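Long-range contacts in transcriptional regulator (Streptococcus thermophilus LMD-9, PDB 5JUF), which acts as a peptide-responsive quorum sensor of the RNPP family, probably activating competence genes through its helix-turn-helix DNA-binding domain: residues Met1-Asp5 and Phe112-Pro116; Tyr78-Lys82 and Glu119-Leu123. Residues are numbered along the deposited sequence.

Interaction 1 of 2, residues Met1-Asp5 and Phe112-Pro116; sequences MNLKD and FDILP
K4 reaches across with a nearly extended side chain (chi1 m, the rest t) and sets its ammonium group over one face of the F112 ring. NZ lies 3.9 Å from the ring centroid, 23° off the normal, a cation-pi contact, with K4 NZ to F112 CE2 at 3.6 Å. K4 NZ also donates to F112 O at 3.0 Å; the t rotamer of F112 brings the ring there. K4 CE lies 3.8 Å from both D113 O and L115 O. Helix 3-17 starts here with a capping box: D5 N donates to N2 OD1 (2.9 Å) and N2 N to D5 OD2 (3.1 Å), N2 being the N-cap with chi1 p. Phi/psi is helix-like at F112 (-47/-47) and D113 (-73/-16) and extended at L115 (-96/139); the turn carries a weak L115 N to F112 O bond (3.3 Å), and P116 N-caps helix 117-130. The contact, mixed polar and apolar, joins the DNA-binding domain to the tetratricopeptide region. The nearest CA atoms, of L3 and D113, are 7.4 Å apart. Two waters bridge the segments: one donates to D113 O (2.8 Å) and accepts a weak bond from K4 N (3.5 Å), the other donates to D113 OD1 (2.6 Å) and accepts from K4 NZ (3.0 Å). Beside them L3 CD2 meets I114 CD1 at 3.5 Å, and L3 and K4 both touch L46.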
loop_
_atom_site.group_PDB
_atom_site.type_symbol
_atom_site.label_atom_id
_atom_site.label_comp_id
_atom_site.label_asym_id
_atom_site.label_seq_id
_atom_site.Cartn_x
_atom_site.Cartn_y
_atom_site.Cartn_z
ATOM N N MET A 1 5.327 -5.574 31.599
ATOM C CA MET A 1 4.281 -6.315 30.907
ATOM C C MET A 1 3.238 -5.345 30.383
ATOM O O MET A 1 2.768 -4.481 31.112
ATOM C CB MET A 1 3.636 -7.345 31.838
ATOM C CG MET A 1 2.625 -8.270 31.166
ATOM S SD MET A 1 2.187 -9.651 32.240
ATOM C CE MET A 1 1.244 -10.701 31.138
ATOM N N ASN A 2 2.875 -5.479 29.117
ATOM C CA ASN A 2 1.886 -4.602 28.510
ATOM C C ASN A 2 0.742 -5.440 27.921
ATOM O O ASN A 2 0.628 -6.651 28.162
ATOM C CB ASN A 2 2.551 -3.699 27.464
ATOM C CG ASN A 2 3.286 -4.485 26.373
ATOM O OD1 ASN A 2 2.898 -5.600 26.017
ATOM N ND2 ASN A 2 4.353 -3.892 25.834
ATOM N N LEU A 3 -0.106 -4.771 27.139
ATOM C CA LEU A 3 -1.230 -5.442 26.494
ATOM C C LEU A 3 -0.755 -6.578 25.594
ATOM O O LEU A 3 -1.320 -7.680 25.614
ATOM C CB LEU A 3 -2.033 -4.415 25.695
ATOM C CG LEU A 3 -3.277 -4.847 24.935
ATOM C CD1 LEU A 3 -4.273 -5.425 25.898
ATOM C CD2 LEU A 3 -3.864 -3.646 24.203
ATOM N N LYS A 4 0.283 -6.322 24.795
ATOM C CA LYS A 4 0.785 -7.335 23.873
ATOM C C LYS A 4 1.255 -8.580 24.625
ATOM O O LYS A 4 0.923 -9.706 24.238
ATOM C CB LYS A 4 1.898 -6.720 23.010
ATOM C CG LYS A 4 1.372 -5.633 22.060
ATOM C CD LYS A 4 2.453 -4.868 21.298
ATOM C CE LYS A 4 1.822 -3.752 20.428
ATOM N NZ LYS A 4 2.840 -2.753 19.915
ATOM N N ASP A 5 1.983 -8.390 25.735
ATOM C CA ASP A 5 2.463 -9.520 26.532
ATOM C C ASP A 5 1.313 -10.337 27.114
ATOM O O ASP A 5 1.387 -11.567 27.180
ATOM C CB ASP A 5 3.349 -9.032 27.686
ATOM C CG ASP A 5 4.596 -8.303 27.222
ATOM O OD1 ASP A 5 5.130 -8.626 26.148
ATOM O OD2 ASP A 5 5.054 -7.408 27.961
ATOM N N PHE A 112 1.394 3.395 19.316
ATOM C CA PHE A 112 2.202 2.186 19.174
ATOM C C PHE A 112 1.663 1.014 20.004
ATOM O O PHE A 112 1.546 -0.118 19.513
ATOM C CB PHE A 112 3.650 2.479 19.572
ATOM C CG PHE A 112 4.542 1.274 19.440
ATOM C CD1 PHE A 112 5.012 0.889 18.198
ATOM C CD2 PHE A 112 4.866 0.501 20.549
ATOM C CE1 PHE A 112 5.821 -0.245 18.062
ATOM C CE2 PHE A 112 5.674 -0.637 20.424
ATOM C CZ PHE A 112 6.147 -1.007 19.178
ATOM N N ASP A 113 1.345 1.266 21.270
ATOM C CA ASP A 113 1.050 0.166 22.183
ATOM C C ASP A 113 -0.298 -0.489 21.917
ATOM O O ASP A 113 -0.534 -1.602 22.404
ATOM C CB ASP A 113 1.108 0.667 23.620
ATOM C CG ASP A 113 2.508 1.049 24.026
ATOM O OD1 ASP A 113 3.431 0.271 23.716
ATOM O OD2 ASP A 113 2.682 2.121 24.627
ATOM N N ILE A 114 -1.175 0.159 21.152
ATOM C CA ILE A 114 -2.517 -0.355 20.873
ATOM C C ILE A 114 -2.687 -0.796 19.419
ATOM O O ILE A 114 -3.766 -1.280 19.049
ATOM C CB ILE A 114 -3.589 0.690 21.270
ATOM C CG1 ILE A 114 -5.001 0.106 21.325
ATOM C CG2 ILE A 114 -3.587 1.890 20.323
ATOM C CD1 ILE A 114 -5.160 -1.045 22.272
ATOM N N LEU A 115 -1.615 -0.663 18.554
ATOM C CA LEU A 115 -1.802 -1.028 17.147
ATOM C C LEU A 115 -1.333 -2.448 16.855
ATOM O O LEU A 115 -0.269 -2.864 17.334
ATOM C CB LEU A 115 -1.031 -0.072 16.241
ATOM C CG LEU A 115 -1.544 1.367 16.217
ATOM C CD1 LEU A 115 -0.599 2.251 15.394
ATOM C CD2 LEU A 115 -2.944 1.373 15.635
ATOM N N PRO A 116 -2.095 -3.179 16.042
ATOM C CA PRO A 116 -1.636 -4.495 15.585
ATOM C C PRO A 116 -0.521 -4.363 14.560
ATOM O O PRO A 116 -0.288 -3.303 13.968
ATOM C CB PRO A 116 -2.889 -5.117 14.956
ATOM C CG PRO A 116 -3.690 -3.919 14.473
ATOM C CD PRO A 116 -3.441 -2.848 15.531
HETATM O O HOH W 1 1.154 -2.988 24.220
HETATM O O HOH W 2 3.675 -2.132 22.775
#

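Interaction 2 of 2, residues Tyr78-Lys82 and Glu119-Leu123; sequences YYEMK and ELLTL
E119 opens the segment 119-123, accepts every cross-segment hydrogen bond and has the largest covered area of its five residues. Its side chain, with chi1 and chi2 both m, turns its carboxylate toward helix 76-86, where OE1 takes a hydrogen bond from Y78 OH at 2.7 Å and a salt bridge from K82 NZ at 2.8 Å; K82 NZ to E119 OE2, at 3.3 Å, is weak. A water donates to E119 OE2 and lies hydrogen-bonded to Y79 OH, both at 2.6 Å. Y78 and K82 stand one helical turn apart, joined by K82 N to Y78 O (2.8 Å), and both have chi1 t, which sends the ring and the fully extended lysine to the same carboxylate. One turn beyond E119, T122 packs its CG2 against K82 CE at 3.7 Å. L123, whose N bonds to E119 O at 3.1 Å, brings CD1 to the edge of the Y78 ring, 4.2 Å from Y78 CE1. The closest CA atoms, of K82 and L123, are 8.5 Å apart. The two alpha-helical segments cross at 22° with axes 12.9 Å apart, a wide spacing bridged by long polar side chains. N161 enlarges the buried polar cluster, hydrogen-bonding to both K82 NZ and E119 OE2. Helix 94-111 intervenes, so 76-86 and 117-130, two helices apart in the chain, run nearly parallel, consistent with the alternating helices of a tetratricopeptide-type array: helix 94-111 touches Y78 and M81, while L121 packs against V141, I144 and L148 of helix 139-152.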
loop_
_atom_site.group_PDB
_atom_site.type_symbol
_atom_site.label_atom_id
_atom_site.label_comp_id
_atom_site.label_asym_id
_atom_site.label_seq_id
_atom_site.Cartn_x
_atom_site.Cartn_y
_atom_site.Cartn_z
ATOM N N TYR A 78 -7.030 7.320 15.879
ATOM C CA TYR A 78 -5.952 6.737 15.075
ATOM C C TYR A 78 -6.315 6.732 13.600
ATOM O O TYR A 78 -5.516 7.137 12.746
ATOM C CB TYR A 78 -5.643 5.308 15.505
ATOM C CG TYR A 78 -4.782 4.613 14.463
ATOM C CD1 TYR A 78 -3.458 4.987 14.282
ATOM C CD2 TYR A 78 -5.305 3.623 13.635
ATOM C CE1 TYR A 78 -2.658 4.378 13.316
ATOM C CE2 TYR A 78 -4.519 2.998 12.668
ATOM C CZ TYR A 78 -3.188 3.395 12.513
ATOM O OH TYR A 78 -2.386 2.799 11.568
ATOM N N TYR A 79 -7.511 6.232 13.281
ATOM C CA TYR A 79 -7.930 6.135 11.889
ATOM C C TYR A 79 -8.120 7.513 11.282
ATOM O O TYR A 79 -7.758 7.736 10.120
ATOM C CB TYR A 79 -9.211 5.313 11.787
ATOM C CG TYR A 79 -9.006 3.849 12.118
ATOM C CD1 TYR A 79 -8.229 3.039 11.299
ATOM C CD2 TYR A 79 -9.585 3.279 13.243
ATOM C CE1 TYR A 79 -8.027 1.702 11.596
ATOM C CE2 TYR A 79 -9.395 1.940 13.546
ATOM C CZ TYR A 79 -8.623 1.161 12.715
ATOM O OH TYR A 79 -8.439 -0.159 12.999
ATOM N N GLU A 80 -8.678 8.447 12.061
ATOM C CA GLU A 80 -8.758 9.847 11.643
ATOM C C GLU A 80 -7.391 10.379 11.216
ATOM O O GLU A 80 -7.247 10.965 10.136
ATOM C CB GLU A 80 -9.349 10.692 12.781
ATOM C CG GLU A 80 -9.394 12.189 12.500
ATOM C CD GLU A 80 -9.995 13.004 13.650
ATOM O OE1 GLU A 80 -10.354 12.421 14.703
ATOM O OE2 GLU A 80 -10.112 14.238 13.491
ATOM N N MET A 81 -6.356 10.147 12.032
ATOM C CA MET A 81 -5.034 10.674 11.688
ATOM C C MET A 81 -4.413 9.899 10.526
ATOM O O MET A 81 -3.758 10.489 9.661
ATOM C CB MET A 81 -4.116 10.651 12.914
ATOM C CG MET A 81 -4.595 11.558 14.069
ATOM S SD MET A 81 -3.737 11.293 15.654
ATOM C CE MET A 81 -2.167 12.120 15.380
ATOM N N LYS A 82 -4.606 8.581 10.485
ATOM C CA LYS A 82 -4.078 7.799 9.367
ATOM C C LYS A 82 -4.724 8.237 8.060
ATOM O O LYS A 82 -4.036 8.459 7.056
ATOM C CB LYS A 82 -4.305 6.306 9.612
ATOM C CG LYS A 82 -3.814 5.353 8.502
ATOM C CD LYS A 82 -4.341 3.943 8.789
ATOM C CE LYS A 82 -3.922 2.901 7.749
ATOM N NZ LYS A 82 -4.736 1.643 7.913
ATOM N N GLU A 119 -1.067 -2.662 11.093
ATOM C CA GLU A 119 -1.140 -1.204 11.038
ATOM C C GLU A 119 0.237 -0.577 11.166
ATOM O O GLU A 119 0.562 0.373 10.452
ATOM C CB GLU A 119 -2.063 -0.674 12.139
ATOM C CG GLU A 119 -3.521 -1.012 11.920
ATOM C CD GLU A 119 -4.104 -0.324 10.688
ATOM O OE1 GLU A 119 -3.623 0.773 10.340
ATOM O OE2 GLU A 119 -5.028 -0.887 10.060
ATOM N N LEU A 120 1.049 -1.071 12.097
ATOM C CA LEU A 120 2.404 -0.548 12.220
ATOM C C LEU A 120 3.184 -0.747 10.924
ATOM O O LEU A 120 3.943 0.132 10.504
ATOM C CB LEU A 120 3.111 -1.211 13.406
ATOM C CG LEU A 120 2.488 -0.943 14.786
ATOM C CD1 LEU A 120 3.073 -1.846 15.890
ATOM C CD2 LEU A 120 2.658 0.512 15.168
ATOM N N LEU A 121 3.000 -1.886 10.260
ATOM C CA LEU A 121 3.718 -2.112 9.010
ATOM C C LEU A 121 3.277 -1.115 7.935
ATOM O O LEU A 121 4.109 -0.585 7.183
ATOM C CB LEU A 121 3.492 -3.554 8.565
ATOM C CG LEU A 121 4.352 -4.177 7.463
ATOM C CD1 LEU A 121 3.664 -4.025 6.164
ATOM C CD2 LEU A 121 5.797 -3.676 7.400
ATOM N N THR A 122 1.971 -0.859 7.852
ATOM C CA THR A 122 1.427 0.176 6.974
ATOM C C THR A 122 2.120 1.520 7.171
ATOM O O THR A 122 2.460 2.201 6.194
ATOM C CB THR A 122 -0.077 0.309 7.232
ATOM O OG1 THR A 122 -0.751 -0.773 6.576
ATOM C CG2 THR A 122 -0.603 1.628 6.740
ATOM N N LEU A 123 2.334 1.920 8.428
ATOM C CA LEU A 123 3.025 3.181 8.698
ATOM C C LEU A 123 4.497 3.106 8.303
ATOM O O LEU A 123 5.042 4.079 7.766
ATOM C CB LEU A 123 2.880 3.559 10.178
ATOM C CG LEU A 123 1.423 3.764 10.648
ATOM C CD1 LEU A 123 1.350 3.969 12.147
ATOM C CD2 LEU A 123 0.777 4.944 9.916
HETATM O O HOH W 3 -7.147 -1.626 11.280
#

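In the fold
Interactions 1 and 2 have centres 15 Å apart, on the same side of the chain's centre, and meet directly through L115 and L120. L115 CD1 lies 3.6 Å from Y78 CE1 and 3.7 Å from L120 CD2, while L120 CD1 approaches F112 CE1 at 3.9 Å and K4 NZ at 4.1 Å. The loop 112-116 leads straight into helix 117-130, so the residues that receive the N-terminal helix are continuous with those that pair with helix 76-86. Their segments alternate along the chain. Interaction 1 is a partly buried domain contact bridged by two waters; interaction 2 is a buried polar cluster within the tetratricopeptide domain. No peptide or DNA is bound in this apo form.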